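Local coordinates for metallo-beta-lactamase domain-containing protein 1 (Thermotoga maritima, PDB 1ZTC) that probably acts as a metal-dependent endoribonuclease of the metallo-beta-lactamase superfamily, hydrolysing RNA at a centre that here holds two nickel ions, at residues 32-36 against 84-88; 79-83 against 152-157; 17-23 against 208-214; 74-79 against 93-99; 88-92 against 123-127. All coordinates share one frame; numbering follows the deposited sequence.

Contact 1: residues 32-36 against 84-88; sequences AHFST and LDHIF. With NI (nickel (II) ion), chain E.
His33 and Ser35, in the loop between strands 30-31 and 37-42, pack against Asp85 and His86 in a buried loop-to-helix contact at the dinuclear metal centre. Helix 84-87 carries the last two residues of the His-x-His-x-Asp-His motif of the metallo-beta-lactamase fold. One backbone bond ties loop to helix, from Ser35 N to Asp85 O at 3.1 Å. Ser35 also lays its CB over the middle of one face of the His86 imidazole, a CH-pi contact with CB 3.5 Å from the ring centroid. The ring is fixed at both nitrogens as well: NE2 binds nickel at 2.2 Å and ND1 is hydrogen-bonded to Asp50. At the other end of the contact His33 O rests 3.2 Å from Asp85 CB. The Asp85 carboxylate is turned between its own backbone N and carbonyl carbon (chi1 59°), which leaves OD2 2.9 Å from the nickel, while OD1 accepts a 2.7 Å hydrogen bond from the metal-bound water 2.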
# COMPACT_ATOMS: atom_id res chain seq x y z
N ALA A 32 -6.96 -2.74 -1.67
CA ALA A 32 -7.09 -2.65 -0.24
C ALA A 32 -7.61 -1.28 0.19
O ALA A 32 -7.25 -0.78 1.25
CB ALA A 32 -5.72 -2.97 0.41
N HIS A 33 -8.52 -0.71 -0.61
CA HIS A 33 -9.22 0.48 -0.20
C HIS A 33 -9.89 0.25 1.15
O HIS A 33 -10.32 -0.85 1.43
CB HIS A 33 -10.31 0.84 -1.20
CG HIS A 33 -9.80 1.25 -2.53
ND1 HIS A 33 -8.79 2.17 -2.70
CD2 HIS A 33 -10.17 0.87 -3.78
CE1 HIS A 33 -8.58 2.36 -3.99
NE2 HIS A 33 -9.40 1.58 -4.67
N PHE A 34 -9.95 1.29 1.97
CA PHE A 34 -10.51 1.18 3.28
C PHE A 34 -11.16 2.52 3.65
O PHE A 34 -10.56 3.60 3.53
CB PHE A 34 -9.48 0.70 4.30
CG PHE A 34 -8.35 1.65 4.54
CD1 PHE A 34 -7.33 1.77 3.62
CD2 PHE A 34 -8.32 2.45 5.69
CE1 PHE A 34 -6.25 2.66 3.85
CE2 PHE A 34 -7.26 3.31 5.90
CZ PHE A 34 -6.24 3.42 4.97
N SER A 35 -12.40 2.43 4.11
CA SER A 35 -13.12 3.63 4.47
C SER A 35 -12.79 4.10 5.88
O SER A 35 -12.37 3.35 6.76
CB SER A 35 -14.65 3.47 4.29
OG SER A 35 -15.23 2.71 5.34
N THR A 36 -13.01 5.39 6.07
CA THR A 36 -13.20 5.98 7.38
C THR A 36 -14.27 5.20 8.14
O THR A 36 -15.27 4.74 7.56
CB THR A 36 -13.64 7.42 7.18
OG1 THR A 36 -12.56 8.13 6.55
CG2 THR A 36 -13.99 8.10 8.52
N LEU A 84 -17.52 -2.77 -0.84
CA LEU A 84 -16.84 -3.65 0.10
C LEU A 84 -15.90 -2.95 1.08
O LEU A 84 -15.78 -3.34 2.24
CB LEU A 84 -16.03 -4.67 -0.71
CG LEU A 84 -15.77 -6.01 -0.04
CD1 LEU A 84 -17.07 -6.68 0.40
CD2 LEU A 84 -14.97 -6.87 -1.04
N ASP A 85 -15.20 -1.93 0.60
CA ASP A 85 -14.23 -1.18 1.44
C ASP A 85 -14.91 -0.36 2.56
O ASP A 85 -14.26 0.07 3.53
CB ASP A 85 -13.33 -0.31 0.55
CG ASP A 85 -14.10 0.71 -0.28
OD1 ASP A 85 -15.12 0.34 -0.94
OD2 ASP A 85 -13.72 1.88 -0.25
N HIS A 86 -16.23 -0.21 2.45
CA HIS A 86 -17.07 0.42 3.48
C HIS A 86 -17.83 -0.57 4.39
O HIS A 86 -18.13 -0.26 5.56
CB HIS A 86 -18.09 1.33 2.75
CG HIS A 86 -17.47 2.52 2.11
ND1 HIS A 86 -17.67 3.80 2.59
CD2 HIS A 86 -16.62 2.63 1.06
CE1 HIS A 86 -16.98 4.65 1.84
NE2 HIS A 86 -16.32 3.96 0.93
N ILE A 87 -18.19 -1.72 3.85
CA ILE A 87 -19.11 -2.62 4.53
C ILE A 87 -18.51 -3.92 5.07
O ILE A 87 -19.17 -4.63 5.84
CB ILE A 87 -20.29 -3.02 3.61
CG1 ILE A 87 -19.79 -3.89 2.43
CG2 ILE A 87 -21.01 -1.78 3.12
CD1 ILE A 87 -20.85 -4.40 1.54
N PHE A 88 -17.32 -4.30 4.63
CA PHE A 88 -16.82 -5.64 4.92
C PHE A 88 -16.88 -5.99 6.42
O PHE A 88 -17.33 -7.10 6.80
CB PHE A 88 -15.37 -5.82 4.47
CG PHE A 88 -14.83 -7.16 4.82
CD1 PHE A 88 -15.04 -8.23 3.99
CD2 PHE A 88 -14.18 -7.37 6.03
CE1 PHE A 88 -14.63 -9.51 4.35
CE2 PHE A 88 -13.75 -8.64 6.39
CZ PHE A 88 -13.96 -9.70 5.54
NI NI E . -15.10 4.31 -0.92
O HOH W 1 -13.78 3.65 -3.05
O HOH W 2 -16.15 2.47 -2.23

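Contact 2: residues 79-83 against 152-157; sequences FTHVH and HAREHL. With NI (nickel (II) ion), chain F; PO4 (phosphate ion), chain G.
Glu155 OE2 is gripped twice: Val82 N donates to its anti lone pair at 2.9 Å, and water 4 donates to Glu155 OE2 at 2.7 Å while also bonding Val82 O. A side chain bent at chi2 (-80°) carries the carboxylate back across Val82, and its other oxygen, OE1, forms a salt bridge with Lys107. Leu157 N donates to Thr80 O at 2.7 Å. The same turn of chain carries the two histidines of the metallo-beta-lactamase His-x-His sequence, His81 and His83, which with His152 and Asp174 bind one nickel. His81 NE2 binds the nickel at 2.2 Å; its ND1 donates in the ring plane to Thr80 OG1 at 2.9 Å, itself hydrogen-bonded to Asp50, a second-shell chain that helps hold the imidazole's rotation. His152 presents its edge to the face of His81, planes at 87°, while His156 CD2 lies over a face of His81, 3.5 Å from ND1. In the type I turn Ala153 to His156, Arg154 N donates almost straight to O3 of a phosphate, probably from the crystallisation liquor, at 2.8 Å.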
# COMPACT_ATOMS: atom_id res chain seq x y z
N PHE A 79 -24.69 2.37 6.54
CA PHE A 79 -23.83 2.37 5.36
C PHE A 79 -24.12 3.56 4.47
O PHE A 79 -25.25 3.79 4.06
CB PHE A 79 -24.04 1.12 4.51
CG PHE A 79 -23.87 -0.19 5.26
CD1 PHE A 79 -22.70 -0.47 5.95
CD2 PHE A 79 -24.87 -1.16 5.20
CE1 PHE A 79 -22.53 -1.68 6.62
CE2 PHE A 79 -24.72 -2.35 5.86
CZ PHE A 79 -23.53 -2.62 6.57
N THR A 80 -23.07 4.30 4.12
CA THR A 80 -23.20 5.26 3.04
C THR A 80 -23.59 4.54 1.77
O THR A 80 -24.49 4.95 1.06
CB THR A 80 -21.92 6.07 2.83
OG1 THR A 80 -20.82 5.21 2.54
CG2 THR A 80 -21.64 6.90 4.08
N HIS A 81 -22.93 3.42 1.49
CA HIS A 81 -23.28 2.62 0.36
C HIS A 81 -22.66 1.23 0.41
O HIS A 81 -21.78 0.97 1.22
CB HIS A 81 -22.88 3.33 -0.92
CG HIS A 81 -21.41 3.50 -1.11
ND1 HIS A 81 -20.61 4.15 -0.19
CD2 HIS A 81 -20.60 3.14 -2.13
CE1 HIS A 81 -19.38 4.19 -0.65
NE2 HIS A 81 -19.35 3.58 -1.82
N VAL A 82 -23.07 0.37 -0.51
CA VAL A 82 -22.70 -1.02 -0.51
C VAL A 82 -21.50 -1.25 -1.40
O VAL A 82 -21.62 -1.73 -2.51
CB VAL A 82 -23.91 -1.88 -0.91
CG1 VAL A 82 -23.51 -3.38 -0.92
CG2 VAL A 82 -25.01 -1.60 0.06
N HIS A 83 -20.33 -0.80 -0.93
CA HIS A 83 -19.06 -1.09 -1.53
C HIS A 83 -18.24 -1.74 -0.45
O HIS A 83 -18.26 -1.29 0.72
CB HIS A 83 -18.34 0.16 -2.11
CG HIS A 83 -18.88 0.59 -3.45
ND1 HIS A 83 -18.46 1.75 -4.09
CD2 HIS A 83 -19.84 0.06 -4.25
CE1 HIS A 83 -19.13 1.90 -5.22
NE2 HIS A 83 -19.97 0.89 -5.34
N HIS A 152 -22.69 8.59 -7.09
CA HIS A 152 -21.59 7.65 -6.91
C HIS A 152 -22.14 6.22 -7.05
O HIS A 152 -21.59 5.38 -7.76
CB HIS A 152 -20.91 7.83 -5.54
CG HIS A 152 -19.84 6.83 -5.29
ND1 HIS A 152 -18.63 6.87 -5.95
CD2 HIS A 152 -19.82 5.71 -4.52
CE1 HIS A 152 -17.89 5.84 -5.57
NE2 HIS A 152 -18.60 5.12 -4.72
N ALA A 153 -23.26 5.97 -6.37
CA ALA A 153 -23.99 4.70 -6.48
C ALA A 153 -25.45 4.99 -6.18
O ALA A 153 -25.74 5.95 -5.45
CB ALA A 153 -23.42 3.68 -5.50
N ARG A 154 -26.36 4.23 -6.77
CA ARG A 154 -27.79 4.53 -6.66
C ARG A 154 -28.27 4.53 -5.21
O ARG A 154 -29.22 5.23 -4.86
CB ARG A 154 -28.62 3.52 -7.46
CG ARG A 154 -28.63 2.09 -6.86
CD ARG A 154 -29.22 1.04 -7.79
NE ARG A 154 -28.30 0.70 -8.87
CZ ARG A 154 -28.56 -0.16 -9.85
NH1 ARG A 154 -29.73 -0.79 -9.90
NH2 ARG A 154 -27.63 -0.39 -10.78
N GLU A 155 -27.63 3.73 -4.36
CA GLU A 155 -28.07 3.59 -2.95
C GLU A 155 -27.34 4.53 -1.99
O GLU A 155 -27.48 4.43 -0.76
CB GLU A 155 -27.91 2.14 -2.49
CG GLU A 155 -26.50 1.69 -2.08
CD GLU A 155 -25.59 1.34 -3.25
OE1 GLU A 155 -25.99 1.51 -4.44
OE2 GLU A 155 -24.47 0.84 -2.97
N HIS A 156 -26.57 5.46 -2.53
CA HIS A 156 -25.64 6.21 -1.74
C HIS A 156 -26.33 7.21 -0.82
O HIS A 156 -27.22 7.99 -1.23
CB HIS A 156 -24.59 6.90 -2.62
CG HIS A 156 -23.46 7.49 -1.82
ND1 HIS A 156 -23.57 8.71 -1.16
CD2 HIS A 156 -22.23 7.01 -1.53
CE1 HIS A 156 -22.44 8.94 -0.51
NE2 HIS A 156 -21.61 7.92 -0.72
N LEU A 157 -25.87 7.23 0.43
CA LEU A 157 -26.37 8.11 1.48
C LEU A 157 -25.26 8.91 2.11
O LEU A 157 -24.12 8.43 2.24
CB LEU A 157 -27.00 7.28 2.60
CG LEU A 157 -28.21 6.39 2.27
CD1 LEU A 157 -28.51 5.52 3.48
CD2 LEU A 157 -29.42 7.19 1.83
NI NI F . -17.72 3.62 -3.23
P PO4 G . -24.94 2.28 -9.85
O1 PO4 G . -25.95 1.95 -10.91
O2 PO4 G . -23.88 1.23 -9.80
O3 PO4 G . -25.59 2.21 -8.49
O4 PO4 G . -24.39 3.66 -10.12
O HOH W 3 -27.09 2.98 1.75
O HOH W 4 -23.56 -1.24 -4.50
O HOH W 2 -16.15 2.47 -2.23
O HOH W 5 -15.71 3.66 -4.58

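Contact 3: residues 17-23 against 208-214; sequences ILVTGGN and VFPHDAP. With NI (nickel (II) ion), chain E.
Gly21 and His211 meet backbone to backbone, their CA atoms 4.0 Å apart, and form the close-packed half of this contact. Gly21 has no side chain, and its CA comes within 3.4 Å of Pro210 O in a CA-H...O contact. Next to it His211 ND1 donates to Gly22 O at 2.9 Å, tilted out of the imidazole plane and above the plane of the carbonyl. This bond, with a weak one to Phe34 O, helps set the rotation of the ring; its NE2 binds nickel at 2.2 Å alongside His86 and Asp174 in the metallo-beta-lactamase centre. Asn23 crosses the His211 side chain at about a right angle, with OD1 3.7 Å from His211 CB. Its ND2 donates to water 6, which passes a hydrogen bond on to His211 O. Toward Ile17 the packing is looser and partly exposed: Thr20 CG2 lies 3.9 Å from Pro214 CD, and Ile17 CD1, at the end of an extended chain (chi2 165°), reaches Pro214 CG at 3.8 Å and Val208 CG2 at 4.1 Å. The contact thus joins the margins of two sheets. Strand 13-19, with a classic bulge at Leu18 and Val19 opposite Val37, borders one sheet beside strand 37-42; strand 206-208 borders the other. Between them Thr36 OG1 bonds to both Gly21 N and Phe209 O, and helix 57-67 covers Leu18 and Val19.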
# COMPACT_ATOMS: atom_id res chain seq x y z
N ILE A 17 -13.82 9.28 15.52
CA ILE A 17 -13.37 8.73 14.26
C ILE A 17 -12.36 7.62 14.57
O ILE A 17 -11.25 7.89 15.00
CB ILE A 17 -12.79 9.82 13.34
CG1 ILE A 17 -13.89 10.84 12.99
CG2 ILE A 17 -12.29 9.19 12.03
CD1 ILE A 17 -13.39 12.13 12.38
N LEU A 18 -12.77 6.37 14.38
CA LEU A 18 -11.93 5.25 14.73
C LEU A 18 -10.80 5.03 13.72
O LEU A 18 -9.69 4.62 14.08
CB LEU A 18 -12.77 3.98 14.81
CG LEU A 18 -13.95 4.01 15.78
CD1 LEU A 18 -14.49 2.61 15.94
CD2 LEU A 18 -13.55 4.61 17.14
N VAL A 19 -11.11 5.30 12.47
CA VAL A 19 -10.20 5.15 11.35
C VAL A 19 -10.46 6.29 10.37
O VAL A 19 -11.60 6.53 10.01
CB VAL A 19 -10.52 3.83 10.60
CG1 VAL A 19 -9.79 3.71 9.27
CG2 VAL A 19 -10.31 2.61 11.51
N THR A 20 -9.41 6.97 9.92
CA THR A 20 -9.52 7.80 8.72
C THR A 20 -9.08 6.97 7.53
O THR A 20 -8.02 6.33 7.52
CB THR A 20 -8.73 9.14 8.77
OG1 THR A 20 -7.35 8.87 8.88
CG2 THR A 20 -9.17 9.99 9.94
N GLY A 21 -9.94 6.96 6.52
CA GLY A 21 -9.79 6.05 5.39
C GLY A 21 -8.73 6.45 4.41
O GLY A 21 -8.18 7.55 4.48
N GLY A 22 -8.48 5.56 3.46
CA GLY A 22 -7.48 5.79 2.44
C GLY A 22 -7.67 4.87 1.27
O GLY A 22 -8.73 4.25 1.11
N ASN A 23 -6.63 4.77 0.47
CA ASN A 23 -6.66 3.99 -0.76
C ASN A 23 -5.41 3.18 -0.90
O ASN A 23 -4.33 3.70 -0.73
CB ASN A 23 -6.70 4.90 -1.99
CG ASN A 23 -7.65 6.02 -1.83
OD1 ASN A 23 -8.87 5.82 -1.89
ND2 ASN A 23 -7.11 7.22 -1.58
N VAL A 208 -16.43 14.89 7.10
CA VAL A 208 -15.78 13.60 7.28
C VAL A 208 -15.85 12.83 5.97
O VAL A 208 -16.89 12.30 5.60
CB VAL A 208 -16.41 12.81 8.45
CG1 VAL A 208 -15.81 11.39 8.56
CG2 VAL A 208 -16.21 13.57 9.78
N PHE A 209 -14.70 12.76 5.30
CA PHE A 209 -14.56 12.07 4.02
C PHE A 209 -14.28 10.58 4.27
O PHE A 209 -13.80 10.19 5.34
CB PHE A 209 -13.42 12.66 3.20
CG PHE A 209 -13.50 14.15 3.03
CD1 PHE A 209 -14.49 14.72 2.25
CD2 PHE A 209 -12.56 14.97 3.61
CE1 PHE A 209 -14.56 16.10 2.09
CE2 PHE A 209 -12.61 16.33 3.43
CZ PHE A 209 -13.61 16.89 2.69
N PRO A 210 -14.63 9.73 3.31
CA PRO A 210 -14.41 8.28 3.49
C PRO A 210 -12.99 7.80 3.23
O PRO A 210 -12.67 6.67 3.62
CB PRO A 210 -15.38 7.67 2.47
CG PRO A 210 -15.43 8.74 1.37
CD PRO A 210 -15.41 10.02 2.08
N HIS A 211 -12.18 8.60 2.55
CA HIS A 211 -10.80 8.20 2.17
C HIS A 211 -9.81 9.30 2.36
O HIS A 211 -8.86 9.43 1.58
CB HIS A 211 -10.78 7.69 0.71
CG HIS A 211 -11.69 6.55 0.51
ND1 HIS A 211 -11.43 5.30 1.04
CD2 HIS A 211 -12.93 6.47 -0.05
CE1 HIS A 211 -12.45 4.50 0.79
NE2 HIS A 211 -13.38 5.19 0.16
N ASP A 212 -10.01 10.09 3.42
CA ASP A 212 -9.07 11.12 3.79
C ASP A 212 -9.34 11.53 5.22
O ASP A 212 -10.33 11.11 5.80
CB ASP A 212 -9.21 12.32 2.84
CG ASP A 212 -7.94 13.14 2.74
OD1 ASP A 212 -6.99 12.96 3.57
OD2 ASP A 212 -7.89 13.96 1.81
N ALA A 213 -8.43 12.31 5.79
CA ALA A 213 -8.62 12.94 7.08
C ALA A 213 -9.73 14.01 6.94
O ALA A 213 -9.90 14.59 5.87
CB ALA A 213 -7.31 13.58 7.56
N PRO A 214 -10.48 14.26 8.01
CA PRO A 214 -11.60 15.22 7.91
C PRO A 214 -11.14 16.65 7.82
O PRO A 214 -10.00 16.94 8.10
CB PRO A 214 -12.40 14.99 9.19
CG PRO A 214 -11.41 14.44 10.16
CD PRO A 214 -10.36 13.69 9.37
NI NI E . -15.10 4.31 -0.92
O HOH W 6 -8.09 9.49 -0.91
O HOH W 1 -13.78 3.65 -3.05
O HOH W 2 -16.15 2.47 -2.23

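Contact 4: residues 74-79 against 93-99; sequences ITDVLF and FENATFY
Asp76, Val77 and Leu78 pair with Thr97, Phe98 and Tyr99 as adjacent parallel strands, the two strands of a beta-alpha-beta crossover whose connection contains helix 84-87. Backbone bonds come first: Thr97 N to Thr75 O, Val77 N to Thr97 O at 2.8 Å, Tyr99 N to Val77 O and Phe79 N to Tyr99 O. Water 7 accepts from Asn95 N and lies within reach of Ile74 O. Apolar contacts follow. Val77 and Phe98 lie alongside each other, Val77 CB 3.6 Å from Phe98 CD1, and the Phe79 ring adds a rim-to-rim contact, planes at 13°, through CZ and the same CD1. Val77 CG2 reaches Ala96 CB at 3.8 Å, and before the strands begin, Ile74 CG1 packs 3.5 Å from Phe93 CD1. On the Asp76 and Tyr99 face, Leu78 CG packs on Tyr99 CB. The polar side chains come last: Asp76 OD2 accepts from the neighbouring Thr75 OG1 at 2.6 Å. Asp76 OD1 forms a salt bridge with Arg45 and, on its anti side, accepts from Tyr99 OH at 2.5 Å.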
# COMPACT_ATOMS: atom_id res chain seq x y z
N ILE A 74 -21.97 -3.33 19.64
CA ILE A 74 -22.46 -2.43 18.61
C ILE A 74 -23.92 -2.77 18.31
O ILE A 74 -24.23 -3.89 17.96
CB ILE A 74 -21.61 -2.57 17.32
CG1 ILE A 74 -20.13 -2.21 17.63
CG2 ILE A 74 -22.18 -1.73 16.20
CD1 ILE A 74 -19.91 -0.87 18.32
N THR A 75 -24.78 -1.76 18.43
CA THR A 75 -26.22 -1.86 18.29
C THR A 75 -26.74 -1.46 16.91
O THR A 75 -27.78 -1.91 16.49
CB THR A 75 -26.92 -0.95 19.35
OG1 THR A 75 -26.49 0.41 19.18
CG2 THR A 75 -26.56 -1.43 20.75
N ASP A 76 -26.03 -0.56 16.22
CA ASP A 76 -26.51 -0.00 14.97
C ASP A 76 -25.35 0.23 14.02
O ASP A 76 -24.30 0.75 14.43
CB ASP A 76 -27.25 1.33 15.19
CG ASP A 76 -28.41 1.21 16.17
OD1 ASP A 76 -29.55 0.97 15.72
OD2 ASP A 76 -28.18 1.36 17.38
N VAL A 77 -25.54 -0.13 12.76
CA VAL A 77 -24.53 0.09 11.73
C VAL A 77 -25.19 0.65 10.50
O VAL A 77 -26.13 0.05 9.96
CB VAL A 77 -23.76 -1.21 11.37
CG1 VAL A 77 -22.77 -0.96 10.23
CG2 VAL A 77 -23.03 -1.74 12.59
N LEU A 78 -24.73 1.83 10.07
CA LEU A 78 -25.26 2.48 8.88
C LEU A 78 -24.22 2.51 7.77
O LEU A 78 -23.01 2.63 8.03
CB LEU A 78 -25.73 3.90 9.21
CG LEU A 78 -26.77 4.02 10.32
CD1 LEU A 78 -26.13 4.11 11.69
CD2 LEU A 78 -27.64 5.23 10.09
N PHE A 79 -24.69 2.37 6.54
CA PHE A 79 -23.83 2.37 5.36
C PHE A 79 -24.12 3.56 4.47
O PHE A 79 -25.25 3.79 4.06
CB PHE A 79 -24.04 1.12 4.51
CG PHE A 79 -23.87 -0.19 5.26
CD1 PHE A 79 -22.70 -0.47 5.95
CD2 PHE A 79 -24.87 -1.16 5.20
CE1 PHE A 79 -22.53 -1.68 6.62
CE2 PHE A 79 -24.72 -2.35 5.86
CZ PHE A 79 -23.53 -2.62 6.57
N PHE A 93 -20.32 -7.55 13.54
CA PHE A 93 -21.34 -7.03 14.45
C PHE A 93 -22.62 -7.87 14.37
O PHE A 93 -23.54 -7.57 13.62
CB PHE A 93 -21.57 -5.55 14.19
CG PHE A 93 -20.29 -4.77 14.11
CD1 PHE A 93 -19.48 -4.65 15.23
CD2 PHE A 93 -19.86 -4.23 12.92
CE1 PHE A 93 -18.26 -3.99 15.15
CE2 PHE A 93 -18.66 -3.56 12.84
CZ PHE A 93 -17.86 -3.43 13.97
N GLU A 94 -22.68 -8.90 15.20
CA GLU A 94 -23.75 -9.89 15.15
C GLU A 94 -25.04 -9.41 15.79
O GLU A 94 -26.10 -10.01 15.60
CB GLU A 94 -23.37 -11.18 15.94
CG GLU A 94 -21.90 -11.65 15.91
CD GLU A 94 -21.60 -12.69 14.85
OE1 GLU A 94 -22.53 -13.38 14.37
OE2 GLU A 94 -20.40 -12.83 14.51
N ASN A 95 -24.93 -8.37 16.62
CA ASN A 95 -26.08 -7.86 17.39
C ASN A 95 -26.64 -6.54 16.87
O ASN A 95 -27.54 -5.96 17.47
CB ASN A 95 -25.67 -7.66 18.86
CG ASN A 95 -25.36 -8.96 19.57
OD1 ASN A 95 -25.95 -10.00 19.29
ND2 ASN A 95 -24.43 -8.90 20.53
N ALA A 96 -26.12 -6.06 15.76
CA ALA A 96 -26.47 -4.77 15.23
C ALA A 96 -27.67 -4.83 14.29
O ALA A 96 -27.94 -5.85 13.65
CB ALA A 96 -25.29 -4.18 14.50
N THR A 97 -28.39 -3.72 14.25
CA THR A 97 -29.33 -3.45 13.19
C THR A 97 -28.56 -2.69 12.13
O THR A 97 -27.81 -1.76 12.45
CB THR A 97 -30.50 -2.63 13.70
OG1 THR A 97 -31.09 -3.34 14.80
CG2 THR A 97 -31.54 -2.39 12.59
N PHE A 98 -28.75 -3.09 10.87
CA PHE A 98 -28.10 -2.49 9.74
C PHE A 98 -29.02 -1.57 8.99
O PHE A 98 -30.18 -1.90 8.80
CB PHE A 98 -27.57 -3.59 8.81
CG PHE A 98 -26.52 -4.43 9.47
CD1 PHE A 98 -25.21 -3.98 9.53
CD2 PHE A 98 -26.85 -5.64 10.07
CE1 PHE A 98 -24.23 -4.71 10.17
CE2 PHE A 98 -25.86 -6.39 10.71
CZ PHE A 98 -24.55 -5.91 10.76
N TYR A 99 -28.50 -0.42 8.55
CA TYR A 99 -29.32 0.60 7.85
C TYR A 99 -28.68 0.90 6.52
O TYR A 99 -27.49 1.20 6.46
CB TYR A 99 -29.43 1.91 8.65
CG TYR A 99 -29.97 1.78 10.05
CD1 TYR A 99 -29.24 1.15 11.03
CD2 TYR A 99 -31.20 2.35 10.40
CE1 TYR A 99 -29.69 1.04 12.31
CE2 TYR A 99 -31.69 2.23 11.71
CZ TYR A 99 -30.91 1.57 12.65
OH TYR A 99 -31.32 1.43 13.95
O HOH W 7 -22.88 -6.27 17.26
O HOH W 8 -29.67 -3.32 17.58

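Contact 5: residues 88-92 against 123-127; sequences FNSVL and VISSW
Phe88 opens the 3-10 segment 88-92 and touches Val123, near the C-terminal end of helix 114-125, through its CD1, 4.2 Å from Val123 CG2; the two side chains cross at about a right angle. Ser90 carries the polar link. With OG set between its backbone N and carbonyl carbon (chi1 66°), it accepts from Trp127 NE1 at 2.9 Å, nearly straight (172°) and in the indole plane, and is also hydrogen-bonded to Ile87 O. Val123 CG1 packs 3.3 Å from the same OG. Water 9 donates to Ser126 OG at 2.7 Å and lies within reach of Ser90 O; the Ser126 hydroxyl in turn donates to Val123 O at 2.6 Å, on a lone pair. Val91 completes the contact with CG1, 4.2 Å from Val123 CG2 and 3.9 Å from Ser126 OG, and packs as well on Ile119 of a neighbouring subunit. One straight bond therefore satisfies the N-H of a buried indole and restrains its rotation, in the orientation in which the ring stacks on Phe98.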
# COMPACT_ATOMS: atom_id res chain seq x y z
N PHE A 88 -17.32 -4.30 4.63
CA PHE A 88 -16.82 -5.64 4.92
C PHE A 88 -16.88 -5.99 6.42
O PHE A 88 -17.33 -7.10 6.80
CB PHE A 88 -15.37 -5.82 4.47
CG PHE A 88 -14.83 -7.16 4.82
CD1 PHE A 88 -15.04 -8.23 3.99
CD2 PHE A 88 -14.18 -7.37 6.03
CE1 PHE A 88 -14.63 -9.51 4.35
CE2 PHE A 88 -13.75 -8.64 6.39
CZ PHE A 88 -13.96 -9.70 5.54
N ASN A 89 -16.43 -5.06 7.24
CA ASN A 89 -16.33 -5.29 8.70
C ASN A 89 -17.68 -5.45 9.38
O ASN A 89 -17.73 -5.79 10.56
CB ASN A 89 -15.49 -4.19 9.40
CG ASN A 89 -14.03 -4.23 9.03
OD1 ASN A 89 -13.53 -5.25 8.61
ND2 ASN A 89 -13.31 -3.11 9.24
N SER A 90 -18.77 -5.21 8.64
CA SER A 90 -20.14 -5.48 9.14
C SER A 90 -20.29 -6.92 9.63
O SER A 90 -21.10 -7.19 10.51
CB SER A 90 -21.14 -5.19 8.03
OG SER A 90 -21.02 -6.08 6.92
N VAL A 91 -19.51 -7.85 9.08
CA VAL A 91 -19.53 -9.23 9.51
C VAL A 91 -19.15 -9.42 10.99
O VAL A 91 -19.47 -10.46 11.59
CB VAL A 91 -18.63 -10.14 8.60
CG1 VAL A 91 -19.05 -10.03 7.16
CG2 VAL A 91 -17.11 -9.80 8.75
N LEU A 92 -18.51 -8.43 11.59
CA LEU A 92 -18.13 -8.50 13.01
C LEU A 92 -19.27 -8.22 13.99
O LEU A 92 -19.17 -8.61 15.14
CB LEU A 92 -17.00 -7.51 13.30
CG LEU A 92 -15.68 -7.79 12.57
CD1 LEU A 92 -14.76 -6.59 12.67
CD2 LEU A 92 -15.04 -9.05 13.11
N VAL A 123 -21.18 -11.14 2.65
CA VAL A 123 -21.28 -10.01 3.58
C VAL A 123 -22.74 -9.59 3.76
O VAL A 123 -23.25 -9.52 4.86
CB VAL A 123 -20.47 -8.78 3.08
CG1 VAL A 123 -20.71 -7.57 3.97
CG2 VAL A 123 -19.00 -9.11 3.05
N ILE A 124 -23.41 -9.34 2.64
CA ILE A 124 -24.79 -8.88 2.65
C ILE A 124 -25.71 -9.86 3.35
O ILE A 124 -26.57 -9.46 4.10
CB ILE A 124 -25.30 -8.61 1.23
CG1 ILE A 124 -24.61 -7.38 0.65
CG2 ILE A 124 -26.84 -8.47 1.17
CD1 ILE A 124 -24.67 -7.29 -0.85
N SER A 125 -25.49 -11.16 3.12
CA SER A 125 -26.26 -12.21 3.78
C SER A 125 -26.11 -12.27 5.29
O SER A 125 -26.93 -12.86 5.95
CB SER A 125 -25.85 -13.58 3.24
OG SER A 125 -26.32 -13.70 1.92
N SER A 126 -25.03 -11.71 5.81
CA SER A 126 -24.79 -11.73 7.23
C SER A 126 -25.66 -10.74 7.99
O SER A 126 -25.77 -10.83 9.21
CB SER A 126 -23.29 -11.46 7.52
OG SER A 126 -22.95 -10.08 7.41
N TRP A 127 -26.28 -9.79 7.28
CA TRP A 127 -27.11 -8.77 7.93
C TRP A 127 -28.48 -9.36 8.24
O TRP A 127 -29.32 -9.46 7.35
CB TRP A 127 -27.31 -7.55 7.04
CG TRP A 127 -26.03 -6.98 6.51
CD1 TRP A 127 -24.78 -7.12 7.03
CD2 TRP A 127 -25.90 -6.17 5.34
NE1 TRP A 127 -23.86 -6.44 6.26
CE2 TRP A 127 -24.52 -5.86 5.21
CE3 TRP A 127 -26.80 -5.69 4.39
CZ2 TRP A 127 -24.03 -5.09 4.14
CZ3 TRP A 127 -26.32 -4.92 3.34
CH2 TRP A 127 -24.94 -4.62 3.23
O HOH W 9 -23.14 -8.95 9.83

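How the contacts relate
Contacts 1, 2 and 3 surround the dinuclear centre, whose nickel ions lie 3.6 Å apart. Contact 2 supplies three ligands to one ion, contacts 1 and 3 the histidines of the other; Asp174 and water 2 belong to both sites. Centres of contacts 1 and 2 are about 12 Å apart, those of contacts 1 and 3 about 10 Å, and Thr36 N lies 2.8 Å from Pro210 O. Contact 4 delivers the chain to this site through Phe79, shared with contact 2. Contact 5, its centre about 9 Å from that of contact 4, packs against Phe79: Trp127 CZ2 lies 3.3 Å from Phe79 CE2. Phe88, shared by contacts 1 and 5, links the metal-binding helix to the 3-10 segment 88-92.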